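Local coordinates for protein RNA-dependent RNA Polymerase (PDB 6TZ0) that copies RNA from an RNA template, transcribing the double-stranded viral genome into plus strands and probably synthesising the complementary minus strands after core assembly, at residues 862-867 and 1188-1193; 1024-1029 and 1194-1199; 1030-1035 and 1158-1163; 1034-1039 and 1057-1062; 1070-1075 and 1173-1178. All blocks are in the same frame, centred on the assembly; numbering follows the deposited sequence.

Contact 1 of 5, residues 862-867 and 1188-1193; sequences SMFTAR and RSITSN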
# COMPACT_ATOMS: atom_id res chain seq x y z
N SER A 862 -6.92 30.86 21.22
CA SER A 862 -7.60 30.63 19.96
C SER A 862 -7.16 29.30 19.36
O SER A 862 -6.37 28.55 19.94
CB SER A 862 -7.33 31.80 19.00
OG SER A 862 -8.01 31.63 17.78
N MET A 863 -7.65 29.02 18.16
CA MET A 863 -7.33 27.76 17.50
C MET A 863 -5.96 27.77 16.84
O MET A 863 -5.58 26.77 16.23
CB MET A 863 -8.40 27.45 16.46
CG MET A 863 -9.77 27.35 17.07
SD MET A 863 -9.80 26.15 18.39
CE MET A 863 -9.57 24.66 17.45
N PHE A 864 -5.22 28.87 16.95
CA PHE A 864 -3.90 28.99 16.35
C PHE A 864 -2.81 29.12 17.40
O PHE A 864 -1.72 29.61 17.09
CB PHE A 864 -3.85 30.19 15.42
CG PHE A 864 -4.88 30.17 14.36
CD1 PHE A 864 -4.76 29.32 13.28
CD2 PHE A 864 -5.98 31.00 14.43
CE1 PHE A 864 -5.71 29.31 12.30
CE2 PHE A 864 -6.93 31.00 13.44
CZ PHE A 864 -6.80 30.15 12.38
N THR A 865 -3.07 28.71 18.63
CA THR A 865 -2.07 28.86 19.67
C THR A 865 -1.06 27.71 19.61
O THR A 865 -1.38 26.59 19.22
CB THR A 865 -2.72 28.94 21.05
OG1 THR A 865 -1.72 29.11 22.05
CG2 THR A 865 -3.54 27.71 21.36
N ALA A 866 0.18 28.04 19.96
CA ALA A 866 1.27 27.09 19.87
C ALA A 866 1.21 26.09 21.01
O ALA A 866 0.68 26.37 22.09
CB ALA A 866 2.61 27.81 19.86
N ARG A 867 1.77 24.92 20.77
CA ARG A 867 1.85 23.88 21.77
C ARG A 867 3.31 23.64 22.10
O ARG A 867 4.19 24.39 21.67
CB ARG A 867 1.18 22.59 21.29
CG ARG A 867 -0.32 22.75 21.17
CD ARG A 867 -0.99 21.48 20.72
NE ARG A 867 -2.44 21.64 20.65
CZ ARG A 867 -3.10 21.99 19.56
NH1 ARG A 867 -4.41 22.13 19.59
NH2 ARG A 867 -2.44 22.19 18.43
N ARG A 1188 -2.12 33.75 19.33
CA ARG A 1188 -2.79 33.15 20.48
C ARG A 1188 -4.08 33.88 20.84
O ARG A 1188 -4.98 33.28 21.42
CB ARG A 1188 -1.79 33.13 21.65
CG ARG A 1188 -2.22 32.49 22.96
CD ARG A 1188 -2.58 33.55 23.98
NE ARG A 1188 -2.88 32.98 25.29
CZ ARG A 1188 -1.98 32.79 26.24
NH1 ARG A 1188 -0.71 33.12 26.04
NH2 ARG A 1188 -2.35 32.28 27.41
N SER A 1189 -4.20 35.15 20.48
CA SER A 1189 -5.28 36.00 20.97
C SER A 1189 -5.94 36.79 19.85
O SER A 1189 -6.07 38.01 19.92
CB SER A 1189 -4.76 36.96 22.04
OG SER A 1189 -3.82 37.85 21.49
N ILE A 1190 -6.36 36.10 18.79
CA ILE A 1190 -6.97 36.79 17.65
C ILE A 1190 -8.40 37.20 17.99
O ILE A 1190 -8.95 38.14 17.40
CB ILE A 1190 -6.91 35.90 16.40
CG1 ILE A 1190 -5.53 35.31 16.28
CG2 ILE A 1190 -7.14 36.71 15.13
CD1 ILE A 1190 -5.37 34.36 15.18
N THR A 1191 -9.01 36.52 18.97
CA THR A 1191 -10.43 36.72 19.24
C THR A 1191 -10.71 38.08 19.87
O THR A 1191 -11.80 38.63 19.68
CB THR A 1191 -10.93 35.61 20.16
OG1 THR A 1191 -10.22 35.67 21.41
CG2 THR A 1191 -10.69 34.27 19.54
N SER A 1192 -9.75 38.63 20.61
CA SER A 1192 -9.97 39.94 21.20
C SER A 1192 -9.18 41.02 20.47
O SER A 1192 -9.10 42.16 20.94
CB SER A 1192 -9.61 39.90 22.69
OG SER A 1192 -8.23 39.62 22.88
N ASN A 1193 -8.60 40.67 19.33
CA ASN A 1193 -7.79 41.62 18.58
C ASN A 1193 -8.69 42.48 17.68
O ASN A 1193 -9.34 41.97 16.77
CB ASN A 1193 -6.75 40.86 17.75
CG ASN A 1193 -5.63 41.75 17.25
OD1 ASN A 1193 -5.64 42.96 17.43
ND2 ASN A 1193 -4.63 41.13 16.66

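Contact 2 of 5, residues 1024-1029 and 1194-1199; sequences FEVEDV and QGKRLG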
# COMPACT_ATOMS: atom_id res chain seq x y z
N PHE A 1024 2.20 42.62 26.56
CA PHE A 1024 1.88 43.44 25.40
C PHE A 1024 0.78 44.41 25.79
O PHE A 1024 -0.31 43.99 26.18
CB PHE A 1024 1.43 42.56 24.23
CG PHE A 1024 2.53 41.75 23.63
CD1 PHE A 1024 3.34 42.29 22.65
CD2 PHE A 1024 2.77 40.47 24.07
CE1 PHE A 1024 4.36 41.55 22.11
CE2 PHE A 1024 3.80 39.73 23.53
CZ PHE A 1024 4.59 40.26 22.55
N GLU A 1025 1.06 45.70 25.66
CA GLU A 1025 0.10 46.74 25.98
C GLU A 1025 -0.53 47.25 24.70
O GLU A 1025 0.10 47.26 23.64
CB GLU A 1025 0.77 47.88 26.74
CG GLU A 1025 1.29 47.46 28.10
CD GLU A 1025 1.93 48.60 28.85
OE1 GLU A 1025 2.06 49.70 28.26
OE2 GLU A 1025 2.30 48.41 30.02
N VAL A 1026 -1.78 47.68 24.80
CA VAL A 1026 -2.56 48.09 23.64
C VAL A 1026 -2.46 49.60 23.48
O VAL A 1026 -2.83 50.36 24.37
CB VAL A 1026 -4.02 47.64 23.78
CG1 VAL A 1026 -4.83 48.13 22.61
CG2 VAL A 1026 -4.09 46.13 23.89
N GLU A 1027 -1.95 50.03 22.33
CA GLU A 1027 -1.91 51.44 21.98
C GLU A 1027 -3.18 51.82 21.23
O GLU A 1027 -3.94 50.98 20.76
CB GLU A 1027 -0.68 51.73 21.12
CG GLU A 1027 0.64 51.61 21.84
CD GLU A 1027 1.82 51.85 20.92
OE1 GLU A 1027 1.61 51.90 19.70
OE2 GLU A 1027 2.96 52.00 21.42
N ASP A 1028 -3.41 53.13 21.12
CA ASP A 1028 -4.56 53.66 20.40
C ASP A 1028 -4.28 53.87 18.92
O ASP A 1028 -5.12 54.45 18.22
CB ASP A 1028 -5.03 54.95 21.06
CG ASP A 1028 -3.92 55.96 21.22
OD1 ASP A 1028 -2.75 55.62 20.95
OD2 ASP A 1028 -4.21 57.11 21.62
N VAL A 1029 -3.14 53.40 18.42
CA VAL A 1029 -2.81 53.46 17.01
C VAL A 1029 -3.34 52.20 16.34
O VAL A 1029 -3.01 51.09 16.76
CB VAL A 1029 -1.29 53.60 16.80
CG1 VAL A 1029 -0.94 53.54 15.33
CG2 VAL A 1029 -0.79 54.90 17.41
N GLN A 1194 -8.71 43.78 17.96
CA GLN A 1194 -9.58 44.72 17.25
C GLN A 1194 -8.80 45.62 16.30
O GLN A 1194 -9.35 46.60 15.80
CB GLN A 1194 -10.37 45.57 18.25
CG GLN A 1194 -11.39 44.80 19.06
CD GLN A 1194 -12.14 45.68 20.03
OE1 GLN A 1194 -11.84 46.87 20.15
NE2 GLN A 1194 -13.11 45.12 20.73
N GLY A 1195 -7.54 45.31 16.04
CA GLY A 1195 -6.77 46.04 15.06
C GLY A 1195 -5.90 47.16 15.59
O GLY A 1195 -5.58 48.08 14.84
N LYS A 1196 -5.50 47.10 16.85
CA LYS A 1196 -4.65 48.11 17.47
C LYS A 1196 -3.20 47.64 17.50
O LYS A 1196 -2.90 46.45 17.44
CB LYS A 1196 -5.12 48.42 18.88
CG LYS A 1196 -6.49 49.05 18.97
CD LYS A 1196 -6.47 50.48 18.49
CE LYS A 1196 -7.81 51.15 18.73
NZ LYS A 1196 -7.83 52.56 18.28
N ARG A 1197 -2.29 48.61 17.60
CA ARG A 1197 -0.87 48.30 17.64
C ARG A 1197 -0.46 47.95 19.07
O ARG A 1197 -0.93 48.57 20.03
CB ARG A 1197 -0.05 49.48 17.12
CG ARG A 1197 1.43 49.18 16.96
CD ARG A 1197 2.20 50.32 16.33
NE ARG A 1197 2.30 51.49 17.20
CZ ARG A 1197 2.82 52.65 16.82
NH1 ARG A 1197 3.30 52.79 15.59
NH2 ARG A 1197 2.88 53.66 17.67
N LEU A 1198 0.41 46.96 19.21
CA LEU A 1198 0.87 46.51 20.51
C LEU A 1198 2.21 47.12 20.87
O LEU A 1198 3.00 47.51 20.01
CB LEU A 1198 0.96 44.98 20.55
CG LEU A 1198 -0.37 44.26 20.39
CD1 LEU A 1198 -0.16 42.76 20.34
CD2 LEU A 1198 -1.30 44.64 21.52
N GLY A 1199 2.46 47.20 22.17
CA GLY A 1199 3.75 47.62 22.70
C GLY A 1199 4.25 46.62 23.71
O GLY A 1199 3.55 46.30 24.67

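Contact 3 of 5, residues 1030-1035 and 1158-1163; sequences TVDLLP and AERLVR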
# COMPACT_ATOMS: atom_id res chain seq x y z
N THR A 1030 -4.16 52.37 15.32
CA THR A 1030 -4.69 51.25 14.55
C THR A 1030 -3.70 50.88 13.47
O THR A 1030 -3.23 51.74 12.73
CB THR A 1030 -6.04 51.59 13.94
OG1 THR A 1030 -5.89 52.67 13.02
CG2 THR A 1030 -7.03 51.98 15.01
N VAL A 1031 -3.36 49.59 13.39
CA VAL A 1031 -2.46 49.14 12.34
C VAL A 1031 -3.19 49.13 11.00
O VAL A 1031 -4.42 49.07 10.92
CB VAL A 1031 -1.88 47.75 12.66
CG1 VAL A 1031 -1.07 47.80 13.93
CG2 VAL A 1031 -2.99 46.73 12.80
N ASP A 1032 -2.41 49.20 9.93
CA ASP A 1032 -2.97 49.06 8.60
C ASP A 1032 -3.11 47.59 8.24
O ASP A 1032 -2.32 46.73 8.64
CB ASP A 1032 -2.12 49.79 7.56
CG ASP A 1032 -0.66 49.42 7.64
OD1 ASP A 1032 -0.25 48.75 8.60
OD2 ASP A 1032 0.09 49.81 6.72
N LEU A 1033 -4.15 47.30 7.47
CA LEU A 1033 -4.40 45.95 7.01
C LEU A 1033 -3.63 45.70 5.72
O LEU A 1033 -3.21 46.63 5.04
CB LEU A 1033 -5.90 45.73 6.80
CG LEU A 1033 -6.84 45.42 7.97
CD1 LEU A 1033 -7.02 46.56 8.95
CD2 LEU A 1033 -8.20 45.03 7.44
N LEU A 1034 -3.41 44.42 5.41
CA LEU A 1034 -2.82 44.06 4.13
C LEU A 1034 -3.76 44.44 2.99
O LEU A 1034 -4.98 44.48 3.18
CB LEU A 1034 -2.51 42.57 4.07
CG LEU A 1034 -1.16 42.00 4.52
CD1 LEU A 1034 -0.05 42.59 3.68
CD2 LEU A 1034 -0.87 42.22 5.96
N PRO A 1035 -3.23 44.74 1.80
CA PRO A 1035 -4.12 45.06 0.68
C PRO A 1035 -4.97 43.90 0.19
O PRO A 1035 -5.99 44.14 -0.46
CB PRO A 1035 -3.16 45.56 -0.40
CG PRO A 1035 -1.83 45.03 -0.01
CD PRO A 1035 -1.83 45.02 1.48
N ALA A 1158 5.20 39.40 12.00
CA ALA A 1158 4.57 40.14 13.08
C ALA A 1158 5.38 41.34 13.55
O ALA A 1158 4.95 42.01 14.49
CB ALA A 1158 4.31 39.21 14.27
N GLU A 1159 6.53 41.63 12.93
CA GLU A 1159 7.36 42.71 13.44
C GLU A 1159 6.79 44.08 13.08
O GLU A 1159 7.19 45.08 13.68
CB GLU A 1159 8.80 42.59 12.93
CG GLU A 1159 9.04 42.87 11.46
CD GLU A 1159 9.52 44.29 11.17
OE1 GLU A 1159 10.04 44.95 12.10
OE2 GLU A 1159 9.40 44.74 10.01
N ARG A 1160 5.87 44.15 12.12
CA ARG A 1160 5.26 45.42 11.78
C ARG A 1160 4.13 45.78 12.72
O ARG A 1160 3.64 46.91 12.67
CB ARG A 1160 4.77 45.38 10.32
CG ARG A 1160 3.46 44.65 10.06
CD ARG A 1160 2.37 45.68 9.80
NE ARG A 1160 1.03 45.13 9.68
CZ ARG A 1160 0.46 44.82 8.53
NH1 ARG A 1160 1.11 44.99 7.40
NH2 ARG A 1160 -0.78 44.34 8.53
N LEU A 1161 3.72 44.86 13.59
CA LEU A 1161 2.52 45.02 14.40
C LEU A 1161 2.80 45.44 15.83
O LEU A 1161 1.89 45.93 16.50
CB LEU A 1161 1.73 43.70 14.42
CG LEU A 1161 1.10 43.28 13.10
CD1 LEU A 1161 0.57 41.87 13.21
CD2 LEU A 1161 -0.02 44.23 12.77
N VAL A 1162 4.03 45.25 16.32
CA VAL A 1162 4.36 45.45 17.73
C VAL A 1162 5.53 46.42 17.81
O VAL A 1162 6.56 46.22 17.14
CB VAL A 1162 4.71 44.11 18.41
CG1 VAL A 1162 5.18 44.33 19.84
CG2 VAL A 1162 3.50 43.19 18.41
N ARG A 1163 5.39 47.45 18.64
CA ARG A 1163 6.45 48.42 18.86
C ARG A 1163 7.32 47.95 20.02
O ARG A 1163 6.86 47.91 21.17
CB ARG A 1163 5.87 49.80 19.14
CG ARG A 1163 6.93 50.87 19.31
CD ARG A 1163 6.33 52.27 19.42
NE ARG A 1163 5.57 52.49 20.65
CZ ARG A 1163 6.12 52.87 21.80
NH1 ARG A 1163 7.42 53.07 21.89
NH2 ARG A 1163 5.35 53.06 22.87

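Contact 4 of 5, residues 1034-1039 and 1057-1062; sequences LPHAKH and FAFALL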
# COMPACT_ATOMS: atom_id res chain seq x y z
N LEU A 1034 -3.41 44.42 5.41
CA LEU A 1034 -2.82 44.06 4.13
C LEU A 1034 -3.76 44.44 2.99
O LEU A 1034 -4.98 44.48 3.18
CB LEU A 1034 -2.51 42.57 4.07
CG LEU A 1034 -1.16 42.00 4.52
CD1 LEU A 1034 -0.05 42.59 3.68
CD2 LEU A 1034 -0.87 42.22 5.96
N PRO A 1035 -3.23 44.74 1.80
CA PRO A 1035 -4.12 45.06 0.68
C PRO A 1035 -4.97 43.90 0.19
O PRO A 1035 -5.99 44.14 -0.46
CB PRO A 1035 -3.16 45.56 -0.40
CG PRO A 1035 -1.83 45.03 -0.01
CD PRO A 1035 -1.83 45.02 1.48
N HIS A 1036 -4.61 42.65 0.49
CA HIS A 1036 -5.49 41.54 0.16
C HIS A 1036 -6.62 41.35 1.16
O HIS A 1036 -7.38 40.38 1.02
CB HIS A 1036 -4.72 40.22 0.02
CG HIS A 1036 -3.90 39.86 1.21
ND1 HIS A 1036 -4.44 39.41 2.39
CD2 HIS A 1036 -2.56 39.79 1.38
CE1 HIS A 1036 -3.48 39.14 3.25
NE2 HIS A 1036 -2.32 39.35 2.65
N ALA A 1037 -6.75 42.22 2.16
CA ALA A 1037 -7.92 42.16 3.03
C ALA A 1037 -9.18 42.56 2.29
O ALA A 1037 -10.27 42.10 2.64
CB ALA A 1037 -7.72 43.06 4.24
N LYS A 1038 -9.06 43.42 1.29
CA LYS A 1038 -10.21 43.80 0.50
C LYS A 1038 -10.51 42.78 -0.59
O LYS A 1038 -11.66 42.66 -1.01
CB LYS A 1038 -9.98 45.19 -0.10
CG LYS A 1038 -11.24 45.93 -0.53
CD LYS A 1038 -11.51 45.83 -2.00
CE LYS A 1038 -12.65 46.74 -2.39
NZ LYS A 1038 -13.93 46.31 -1.76
N HIS A 1039 -9.51 42.01 -1.02
CA HIS A 1039 -9.73 41.05 -2.08
C HIS A 1039 -10.35 39.76 -1.58
O HIS A 1039 -10.89 39.00 -2.39
CB HIS A 1039 -8.42 40.74 -2.81
CG HIS A 1039 -7.72 41.95 -3.33
ND1 HIS A 1039 -8.31 42.84 -4.20
CD2 HIS A 1039 -6.45 42.38 -3.16
CE1 HIS A 1039 -7.46 43.79 -4.50
NE2 HIS A 1039 -6.31 43.54 -3.89
N PHE A 1057 -9.16 37.86 9.68
CA PHE A 1057 -8.45 39.00 10.24
C PHE A 1057 -6.99 38.65 10.52
O PHE A 1057 -6.12 39.51 10.40
CB PHE A 1057 -9.16 39.48 11.50
CG PHE A 1057 -8.76 40.84 11.94
CD1 PHE A 1057 -9.16 41.96 11.23
CD2 PHE A 1057 -8.03 41.03 13.10
CE1 PHE A 1057 -8.80 43.22 11.64
CE2 PHE A 1057 -7.68 42.29 13.52
CZ PHE A 1057 -8.06 43.39 12.78
N ALA A 1058 -6.72 37.39 10.85
CA ALA A 1058 -5.34 36.94 11.00
C ALA A 1058 -4.62 36.94 9.66
O ALA A 1058 -3.43 37.25 9.60
CB ALA A 1058 -5.30 35.55 11.63
N PHE A 1059 -5.32 36.58 8.59
CA PHE A 1059 -4.73 36.67 7.26
C PHE A 1059 -4.50 38.13 6.87
O PHE A 1059 -3.48 38.47 6.27
CB PHE A 1059 -5.64 35.96 6.26
CG PHE A 1059 -5.02 35.72 4.91
CD1 PHE A 1059 -4.03 34.77 4.75
CD2 PHE A 1059 -5.47 36.39 3.79
CE1 PHE A 1059 -3.48 34.52 3.51
CE2 PHE A 1059 -4.93 36.15 2.54
CZ PHE A 1059 -3.93 35.22 2.41
N ALA A 1060 -5.44 39.00 7.23
CA ALA A 1060 -5.32 40.43 6.96
C ALA A 1060 -4.25 41.11 7.79
O ALA A 1060 -3.82 42.21 7.44
CB ALA A 1060 -6.67 41.11 7.21
N LEU A 1061 -3.83 40.52 8.90
CA LEU A 1061 -2.76 41.09 9.70
C LEU A 1061 -1.39 40.50 9.39
O LEU A 1061 -0.44 41.25 9.17
CB LEU A 1061 -3.04 40.93 11.20
CG LEU A 1061 -4.14 41.74 11.86
CD1 LEU A 1061 -4.23 41.31 13.30
CD2 LEU A 1061 -3.84 43.21 11.76
N LEU A 1062 -1.27 39.17 9.37
CA LEU A 1062 0.03 38.54 9.24
C LEU A 1062 0.41 38.25 7.80
O LEU A 1062 1.60 38.16 7.49
CB LEU A 1062 0.09 37.22 10.02
CG LEU A 1062 0.34 37.22 11.53
CD1 LEU A 1062 1.58 38.01 11.88
CD2 LEU A 1062 -0.85 37.67 12.32

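Contact 5 of 5, residues 1070-1075 and 1173-1178; sequences NLLRLD and QCRALY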
# COMPACT_ATOMS: atom_id res chain seq x y z
N ASN A 1070 12.31 33.80 3.66
CA ASN A 1070 13.04 33.37 4.84
C ASN A 1070 14.02 34.47 5.24
O ASN A 1070 15.20 34.46 4.86
CB ASN A 1070 13.73 32.01 4.59
CG ASN A 1070 14.47 31.95 3.27
OD1 ASN A 1070 14.52 32.92 2.52
ND2 ASN A 1070 15.06 30.80 2.98
N LEU A 1071 13.52 35.44 6.01
CA LEU A 1071 14.33 36.58 6.41
C LEU A 1071 15.38 36.16 7.43
O LEU A 1071 16.59 36.27 7.19
CB LEU A 1071 13.42 37.69 6.96
CG LEU A 1071 13.88 39.15 7.13
CD1 LEU A 1071 14.68 39.42 8.40
CD2 LEU A 1071 14.65 39.60 5.90
N LEU A 1072 14.93 35.68 8.59
CA LEU A 1072 15.80 35.03 9.56
C LEU A 1072 15.40 33.56 9.62
O LEU A 1072 14.26 33.24 9.98
CB LEU A 1072 15.69 35.67 10.94
CG LEU A 1072 16.20 37.11 11.07
CD1 LEU A 1072 15.92 37.64 12.46
CD2 LEU A 1072 17.68 37.17 10.75
N ARG A 1073 16.31 32.68 9.23
CA ARG A 1073 16.03 31.25 9.20
C ARG A 1073 16.91 30.48 10.17
O ARG A 1073 16.43 29.57 10.85
CB ARG A 1073 16.21 30.71 7.77
CG ARG A 1073 15.93 29.23 7.62
CD ARG A 1073 14.49 28.92 7.97
NE ARG A 1073 13.55 29.54 7.04
CZ ARG A 1073 12.24 29.67 7.27
NH1 ARG A 1073 11.47 30.25 6.36
NH2 ARG A 1073 11.72 29.24 8.40
N LEU A 1074 18.19 30.83 10.27
CA LEU A 1074 19.08 30.12 11.17
C LEU A 1074 18.83 30.53 12.62
O LEU A 1074 18.75 29.68 13.51
CB LEU A 1074 20.53 30.40 10.76
CG LEU A 1074 21.69 29.52 11.24
CD1 LEU A 1074 22.75 29.49 10.16
CD2 LEU A 1074 22.29 30.05 12.52
N ASP A 1075 18.65 31.83 12.86
CA ASP A 1075 18.56 32.33 14.23
C ASP A 1075 17.18 32.09 14.83
O ASP A 1075 17.04 31.99 16.05
CB ASP A 1075 18.92 33.82 14.24
CG ASP A 1075 19.15 34.35 15.64
OD1 ASP A 1075 20.19 34.01 16.24
OD2 ASP A 1075 18.31 35.12 16.13
N GLN A 1173 20.72 37.70 19.31
CA GLN A 1173 19.56 36.84 19.16
C GLN A 1173 18.34 37.38 19.89
O GLN A 1173 17.46 36.61 20.28
CB GLN A 1173 19.93 35.44 19.64
CG GLN A 1173 20.51 35.42 21.03
CD GLN A 1173 21.05 34.07 21.40
OE1 GLN A 1173 20.91 33.11 20.65
NE2 GLN A 1173 21.67 33.98 22.57
N CYS A 1174 18.29 38.69 20.10
CA CYS A 1174 17.10 39.32 20.66
C CYS A 1174 16.03 39.56 19.61
O CYS A 1174 14.84 39.49 19.94
CB CYS A 1174 17.45 40.65 21.32
SG CYS A 1174 18.38 40.52 22.85
N ARG A 1175 16.43 39.82 18.37
CA ARG A 1175 15.48 40.27 17.35
C ARG A 1175 14.51 39.17 16.96
O ARG A 1175 13.28 39.36 17.01
CB ARG A 1175 16.25 40.79 16.13
CG ARG A 1175 15.39 41.41 15.04
CD ARG A 1175 16.26 42.03 13.96
NE ARG A 1175 15.49 42.70 12.93
CZ ARG A 1175 15.08 42.14 11.79
NH1 ARG A 1175 15.40 40.88 11.52
NH2 ARG A 1175 14.38 42.84 10.92
N ALA A 1176 15.03 37.99 16.63
CA ALA A 1176 14.20 36.84 16.30
C ALA A 1176 13.38 36.35 17.48
O ALA A 1176 12.24 35.92 17.31
CB ALA A 1176 15.07 35.72 15.76
N LEU A 1177 13.98 36.42 18.67
CA LEU A 1177 13.32 36.01 19.91
C LEU A 1177 12.10 36.88 20.21
O LEU A 1177 11.05 36.37 20.58
CB LEU A 1177 14.30 36.08 21.08
CG LEU A 1177 13.72 35.76 22.45
CD1 LEU A 1177 13.36 34.29 22.55
CD2 LEU A 1177 14.71 36.14 23.54
N TYR A 1178 12.24 38.19 20.03
CA TYR A 1178 11.12 39.10 20.26
C TYR A 1178 10.09 38.99 19.14
O TYR A 1178 8.89 39.19 19.38
CB TYR A 1178 11.62 40.53 20.37
CG TYR A 1178 12.57 40.82 21.52
CD1 TYR A 1178 12.65 39.98 22.62
CD2 TYR A 1178 13.42 41.91 21.46
CE1 TYR A 1178 13.54 40.25 23.65
CE2 TYR A 1178 14.31 42.18 22.48
CZ TYR A 1178 14.37 41.34 23.57
OH TYR A 1178 15.25 41.60 24.59

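Contact 1 of 5, residues 862-867 and 1188-1193
Arg1188 and Ser862 are joined through their backbones: the amide N of Ser862 donates to the carbonyl O of Arg1188 over 3.1 Å, fairly straight at 159° but tilted out of the carbonyl plane. OG of Ser862, anti to its backbone N, faces CG2 of Thr1191 at 4.2 Å. CG of Arg1188 stands anti to the backbone N (chi1 -177°), which brings it to 3.5 Å from OG1 of Thr865, the two side chains running alongside and pointing the same way. The guanidinium lies beyond, in a salt bridge with Glu861. The junction marks the end of helix 1174-1188, where Ser1189 leaves helical geometry and a type I turn from Ile1190 to Asn1193 follows, facing another type I turn from Ser862 to Thr865. In the turn 862-865 the Phe864 ring meets Ile1190 obliquely, CD2 lying 3.5 Å from CD1 of Ile1190, the side chains crossing at about a right angle. Ile1190 also packs on Ala1058 of helix 1054-1062, and Phe864 on Leu768.

Contact 2 of 5, residues 1024-1029 and 1194-1199
Glu1025 and Gly1199 form a hydrogen-bonded pair of an antiparallel ladder, in which strand 1022-1027 borders strand 1196-1202 at one edge of a small three-stranded mixed sheet. The amide of Glu1025 reaches O of Gly1199 at 2.7 Å, and N of Gly1199 returns a bond to O of Glu1025 at 2.8 Å. Further along, N of Glu1027 donates to O of Arg1197. Although the chain turns a corner at Asp1028, O of Val1029 still accepts from N of Arg1197, at 2.7 Å. Between these bonds, Val1026 and Leu1198 are a non-hydrogen-bonded pair whose side chains share a face, with CG2 of Val1026 4.0 Å from CD2 of Leu1198. The backbone of Leu1198 bonds instead on its other side, to Leu1161 and Arg1163 by strand 1162-1163. Phe1024 sets CD1 against CB of Leu1198, and its ring stacks on that of His1185. Lys1196, bent at chi2, runs past O of Glu1027, and NZ makes a weak bond to O of Asp1028. The carboxylate of Glu1027 is shared: OE2 is taken by Arg1163 in a salt bridge, and OE1 is gripped side-on by Arg1197. A chi3 of 69° turns NE out of line with the extended first part of the arginine chain, and Val1029 CG1 lies over the guanidinium centre. OE1 sits in the guanidinium plane, 2.6 Å from NE and 3.0 Å from NH2 of Arg1197.

Contact 3 of 5, residues 1030-1035 and 1158-1163
Val1031 and Leu1161 meet through methyl groups, CD2 of Leu1161 lying 3.9 Å from both CG1 and CG2 of Val1031 as the side chains cross at about a right angle. Beside them the guanidinium of Arg1160 is approached over one face by polar atoms of Asp1032. The carbonyl O of Asp1032 lies over the same face as OD1, nearest NH2 of the arginine, at an angle too poor for a hydrogen bond. OD1 stands over the centre of the group and interacts through charge alone, in a long ion pair of 4.0 Å with NE of Arg1160; no N-H points at it. CD2 of Leu1034 approaches NH2 obliquely. A bend at chi2 (106°) turns CD of Arg1160 out of line. Further out, the amide of Leu1161 bonds back to O of Ala1158, closing the turn that carries Arg1160 and Leu1161, while Val1031 is held by backbone bonding to Gly1195. Leu1061 of helix 1054-1062 backs both Val1031 and Leu1161. The contact thus joins the turn entering edge strand 1162-1163 to the loop following strand 1029-1030.

Contact 4 of 5, residues 1034-1039 and 1057-1062
Leu1034 and Ala1060 supply the one hydrogen bond between the segments, a backbone bond from N of Leu1034 to O of Ala1060, 3.0 Å long, with an N-H...O angle of 170° and the donor in the carbonyl plane. The acceptor belongs to the last turn of helix 1054-1062, so that a carbonyl near the helix end finds its donor in a chain segment lying alongside. The aromatic interaction pairs His1036 with Phe1059. Their rings are oblique, planes 44° apart and centroids 4.5 Å apart, with CE2 and CD2 of Phe1059 against ND1 and CE1 of His1036, and CZ of Phe1059 off-centre over one face of the imidazole. CB of Leu1034 lies against the opposite face, sandwiching the ring. A chi1 of 55° puts CG of His1036 between its backbone N and carbonyl carbon. CE1 of the imidazole lies near O of Phe1059. Apolar packing is carried by two methyl groups, CB of Ala1037 and CB of Ala1060, 3.7 Å apart where the backbones come closest. His1036 also packs on Val278 of strand 278-285. The whole is the docking of a turn with partly helical geometry against the final turns of a short helix, helix 1054-1062.

Contact 5 of 5, residues 1070-1075 and 1173-1178
Arg1175 offers the edge of its guanidinium to two leucines: CD1 of Leu1071 and CG of Leu1072 both lie in the plane of the group. NH1 is the atom that touches, 3.5 Å from CD1 of Leu1071 and 3.4 Å from CD1 of Leu1072, and both side chains cross the arginine at about a right angle. The arginine chain is extended from CG to NE and then turns at chi4 (-93°), which takes CZ off that line. The other flat groups, the carboxylate of Asp1075 and the amide of Gln1173, have planes 40° apart, but OD1 of Asp1075 meets the glutamine at its CB, 3.7 Å away. CG of Asp1075 is anti to the backbone N (chi1 -168°); OD2 lies 3.3 Å from CB of Ala1176. The same methyl group takes CD1 of Leu1072 at 3.9 Å, so Ala1176 is approached by both a polar and an apolar side chain. The carboxylate lies near the start of helix 1174-1188, where the partial positive charge of the helix end may favour it. Ala1176 also packs on Val1076, and Gln1173 and Leu1177 on Ile1079, which makes this the packing of the first turn of helix 1174-1188 on helix 1074-1080 and its lead-in loop.

In the fold
All five contacts lie on one side of the chain's centre, within the C-terminal family region and away from the annotated nucleotide and metal sites. Contacts 2 and 3, with centres about 10 Å apart, reach the same small sheet through strands 1196-1202 and 1162-1163; contact 3 is nested in the loop closed by contact 2. Contact 4, also about 10 Å from contact 3, shares Leu1034 and Pro1035 with it and brings in helix 1054-1062, which also touches contact 1. Helix 1174-1188 begins in contact 5 and ends in contact 1, about 22 Å away between centres. Contacts 3, 4 and 5 fall inside the loop closed by contact 1, and contact 2 interlocks with it, bringing sequence-distant pieces together around these helices and the sheet.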